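Local coordinates for protein major centromere autoantigen B (Homo sapiens, PDB 1HLV) that binds the CENP-B box of centromeric DNA through helix-turn-helix DNA-binding domains and kinks the duplex, at a contact of chain A with DNA. Coordinates in Å, arbitrary orientation; residue numbers count along the deposited sequence, not the author numbering.

A contact of chain A with DNA. Residues 74, 119-122. With nucleotides of chain B.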
ATOM      1  N   TYR A  74      -9.376  10.491   2.389  1.00 31.92           N
ATOM      2  CA  TYR A  74      -8.728  11.739   1.973  1.00 30.78           C
ATOM      3  C   TYR A  74      -7.612  11.441   0.991  1.00 31.23           C
ATOM      4  O   TYR A  74      -6.701  12.265   0.795  1.00 29.36           O
ATOM      5  CB  TYR A  74      -8.134  12.469   3.181  1.00 32.57           C
ATOM      6  CG  TYR A  74      -9.108  12.645   4.317  1.00 33.90           C
ATOM      7  CD1 TYR A  74      -8.790  12.222   5.606  1.00 33.16           C
ATOM      8  CD2 TYR A  74     -10.359  13.210   4.097  1.00 34.15           C
ATOM      9  CE1 TYR A  74      -9.696  12.357   6.645  1.00 35.72           C
ATOM     10  CE2 TYR A  74     -11.269  13.351   5.123  1.00 36.70           C
ATOM     11  CZ  TYR A  74     -10.935  12.927   6.396  1.00 36.13           C
ATOM     12  OH  TYR A  74     -11.841  13.102   7.412  1.00 36.85           O
ATOM     13  N   SER A 119      -6.278  15.413  11.683  1.00 35.41           N
ATOM     14  CA  SER A 119      -6.273  14.786  13.002  1.00 36.52           C
ATOM     15  C   SER A 119      -5.001  13.995  13.322  1.00 38.00           C
ATOM     16  O   SER A 119      -4.300  13.527  12.426  1.00 37.32           O
ATOM     17  CB  SER A 119      -7.477  13.845  13.141  1.00 35.98           C
ATOM     18  OG  SER A 119      -7.223  12.571  12.562  1.00 36.08           O
ATOM     19  N   ASN A 120      -4.721  13.836  14.613  1.00 38.99           N
ATOM     20  CA  ASN A 120      -3.542  13.099  15.044  1.00 39.11           C
ATOM     21  C   ASN A 120      -3.588  11.688  14.464  1.00 38.06           C
ATOM     22  O   ASN A 120      -2.583  11.183  13.972  1.00 38.04           O
ATOM     23  CB  ASN A 120      -3.469  13.016  16.577  1.00 37.88           C
ATOM     24  CG  ASN A 120      -3.361  14.378  17.237  1.00 37.71           C
ATOM     25  OD1 ASN A 120      -2.791  15.311  16.678  1.00 38.82           O
ATOM     26  ND2 ASN A 120      -3.893  14.488  18.445  1.00 37.42           N
ATOM     27  N   GLY A 121      -4.760  11.062  14.530  1.00 37.15           N
ATOM     28  CA  GLY A 121      -4.910   9.717  14.009  1.00 36.84           C
ATOM     29  C   GLY A 121      -4.567   9.649  12.535  1.00 37.44           C
ATOM     30  O   GLY A 121      -3.795   8.798  12.093  1.00 37.30           O
ATOM     31  N   TRP A 122      -5.146  10.562  11.770  1.00 38.15           N
ATOM     32  CA  TRP A 122      -4.898  10.613  10.346  1.00 37.80           C
ATOM     33  C   TRP A 122      -3.422  10.837  10.035  1.00 38.85           C
ATOM     34  O   TRP A 122      -2.844  10.139   9.196  1.00 41.27           O
ATOM     35  CB  TRP A 122      -5.705  11.738   9.694  1.00 35.06           C
ATOM     36  CG  TRP A 122      -5.231  12.000   8.306  1.00 31.75           C
ATOM     37  CD1 TRP A 122      -5.521  11.272   7.187  1.00 29.95           C
ATOM     38  CD2 TRP A 122      -4.258  12.972   7.911  1.00 30.56           C
ATOM     39  NE1 TRP A 122      -4.780  11.725   6.126  1.00 30.25           N
ATOM     40  CE2 TRP A 122      -3.995  12.766   6.540  1.00 28.29           C
ATOM     41  CE3 TRP A 122      -3.577  13.995   8.587  1.00 29.13           C
ATOM     42  CZ2 TRP A 122      -3.079  13.541   5.829  1.00 29.68           C
ATOM     43  CZ3 TRP A 122      -2.662  14.770   7.877  1.00 27.51           C
ATOM     44  CH2 TRP A 122      -2.422  14.537   6.513  1.00 30.06           C
TER
ATOM     45  P    DC B  15      -7.751   7.912   7.607  1.00 34.42           P
ATOM     46  OP1  DC B  15      -7.754   9.078   6.691  1.00 36.14           O
ATOM     47  OP2  DC B  15      -6.531   7.596   8.396  1.00 34.11           O
ATOM     48  O5'  DC B  15      -8.964   8.008   8.620  1.00 33.45           O
ATOM     49  C5'  DC B  15     -10.297   7.957   8.146  1.00 35.52           C
ATOM     50  C4'  DC B  15     -11.241   8.314   9.262  1.00 38.68           C
ATOM     51  O4'  DC B  15     -11.519   7.122  10.045  1.00 39.26           O
ATOM     52  C3'  DC B  15     -10.598   9.324  10.208  1.00 39.27           C
ATOM     53  O3'  DC B  15     -11.232  10.589  10.244  1.00 40.58           O
ATOM     54  C2'  DC B  15     -10.626   8.670  11.575  1.00 41.37           C
ATOM     55  C1'  DC B  15     -11.454   7.403  11.429  1.00 39.92           C
ATOM     56  N1   DC B  15     -10.725   6.305  12.079  1.00 40.84           N
ATOM     57  C2   DC B  15     -11.236   5.742  13.254  1.00 40.83           C
ATOM     58  O2   DC B  15     -12.351   6.096  13.648  1.00 43.10           O
ATOM     59  N3   DC B  15     -10.500   4.822  13.922  1.00 40.79           N
ATOM     60  C4   DC B  15      -9.314   4.439  13.436  1.00 41.62           C
ATOM     61  N4   DC B  15      -8.605   3.548  14.135  1.00 42.38           N
ATOM     62  C5   DC B  15      -8.799   4.957  12.211  1.00 40.71           C
ATOM     63  C6   DC B  15      -9.531   5.874  11.569  1.00 40.08           C
ATOM     64  P    DG B  16     -10.394  11.850  10.775  1.00 40.61           P
ATOM     65  OP1  DG B  16     -10.643  13.017   9.896  1.00 40.44           O
ATOM     66  OP2  DG B  16      -9.000  11.384  10.985  1.00 40.23           O
ATOM     67  O5'  DG B  16     -11.039  12.113  12.203  1.00 39.68           O
ATOM     68  C5'  DG B  16     -12.453  12.053  12.373  1.00 39.34           C
ATOM     69  C4'  DG B  16     -12.794  12.090  13.840  1.00 41.26           C
ATOM     70  O4'  DG B  16     -12.330  10.871  14.469  1.00 40.30           O
ATOM     71  C3'  DG B  16     -12.122  13.239  14.589  1.00 40.05           C
ATOM     72  O3'  DG B  16     -12.998  13.692  15.627  1.00 40.90           O
ATOM     73  C2'  DG B  16     -10.871  12.593  15.158  1.00 39.86           C
ATOM     74  C1'  DG B  16     -11.324  11.163  15.427  1.00 39.75           C
ATOM     75  N9   DG B  16     -10.278  10.157  15.279  1.00 39.72           N
ATOM     76  C8   DG B  16      -9.249  10.153  14.367  1.00 38.70           C
ATOM     77  N7   DG B  16      -8.478   9.104  14.471  1.00 38.66           N
ATOM     78  C5   DG B  16      -9.029   8.376  15.517  1.00 39.16           C
ATOM     79  C6   DG B  16      -8.620   7.144  16.101  1.00 39.93           C
ATOM     80  O6   DG B  16      -7.652   6.437  15.809  1.00 39.86           O
ATOM     81  N1   DG B  16      -9.466   6.763  17.136  1.00 40.41           N
ATOM     82  C2   DG B  16     -10.556   7.476  17.565  1.00 40.32           C
ATOM     83  N2   DG B  16     -11.243   6.944  18.575  1.00 41.76           N
ATOM     84  N3   DG B  16     -10.942   8.626  17.041  1.00 40.70           N
ATOM     85  C4   DG B  16     -10.138   9.014  16.027  1.00 40.13           C
ATOM     86  P    DG B  17     -12.951  15.226  16.106  1.00 41.67           P
ATOM     87  OP1  DG B  17     -14.356  15.608  16.401  1.00 40.87           O
ATOM     88  OP2  DG B  17     -12.141  16.047  15.169  1.00 39.45           O
ATOM     89  O5'  DG B  17     -12.131  15.156  17.463  1.00 42.33           O
ATOM     90  C5'  DG B  17     -12.546  14.299  18.518  1.00 44.62           C
ATOM     91  C4'  DG B  17     -11.371  13.995  19.415  1.00 47.66           C
ATOM     92  O4'  DG B  17     -10.568  12.914  18.884  1.00 48.20           O
ATOM     93  C3'  DG B  17     -10.409  15.174  19.601  1.00 49.16           C
ATOM     94  O3'  DG B  17      -9.946  15.182  20.948  1.00 50.68           O
ATOM     95  C2'  DG B  17      -9.237  14.799  18.717  1.00 47.90           C
ATOM     96  C1'  DG B  17      -9.219  13.316  18.994  1.00 47.83           C
ATOM     97  N9   DG B  17      -8.397  12.472  18.138  1.00 46.43           N
ATOM     98  C8   DG B  17      -7.801  12.797  16.943  1.00 46.08           C
ATOM     99  N7   DG B  17      -7.069  11.832  16.461  1.00 45.96           N
ATOM    100  C5   DG B  17      -7.209  10.805  17.385  1.00 44.50           C
ATOM    101  C6   DG B  17      -6.638   9.510  17.411  1.00 43.48           C
ATOM    102  O6   DG B  17      -5.868   8.992  16.596  1.00 43.00           O
ATOM    103  N1   DG B  17      -7.044   8.797  18.534  1.00 43.98           N
ATOM    104  C2   DG B  17      -7.890   9.270  19.509  1.00 44.94           C
ATOM    105  N2   DG B  17      -8.177   8.423  20.515  1.00 42.17           N
ATOM    106  N3   DG B  17      -8.420  10.478  19.499  1.00 44.14           N
ATOM    107  C4   DG B  17      -8.037  11.184  18.415  1.00 44.85           C
TER
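The amino-terminal turn of a DNA-contacting helix, 120-129 in the second helix-turn-helix-like half of the CENP-B DNA-binding region, enters the major groove here, and Ser119, Gly121 and Tyr74 meet DG16 and DG17 of chain B. The base contact is made by backbone. Gly121 N gives its hydrogen to N7 on the Hoogsteen edge of DG17 over 3.1 Å, at 155° on the hydrogen. O6 of the same guanine is equally near that nitrogen, but the N-H is aimed at N7. With no side chain on Gly121, its CA rests against C6 of DG17 at 3.8 Å. CB of Asn120 passes N7 of DG17 at 3.8 Å.

The phosphate of DG16 is gripped through both of its non-bridging oxygens. Ser119 OG donates to OP2 of DG16 over 2.7 Å. Tyr74 reaches the other oxygen with its phenol hydroxyl, OH to OP1 of DG16 being 2.8 Å. Ser119 does two jobs: OG also accepts the backbone N-H of Trp122 over 3.0 Å, nearly straight at 166°. Its chi1 of 83° places OG between the backbone N and the carbonyl carbon, turned back toward the first turn of the helix. Ser119 is thus the N-cap of helix 120-129, and the helix start is tied directly to the DNA backbone; the helix dipole would probably add to the attraction for phosphate.

Trp122 brings the pyrrole edge of its indole to the preceding phosphate: CD1 lies 3.2 Å from OP1 of DC15, with that oxygen in the ring plane. The same CD1 meets the edge of the Tyr74 phenol ring, whose own CD1 is also near OP1 of DC15. CB of Trp122 borders OP2 of DG16, so both aromatic side chains border the two neighbouring phosphates.

In the fold, Tyr74 comes from the loop immediately before helix 75-88, and Ser119 closes the loop that follows helix 97-111, so two distant stretches of chain converge on one DNA strand.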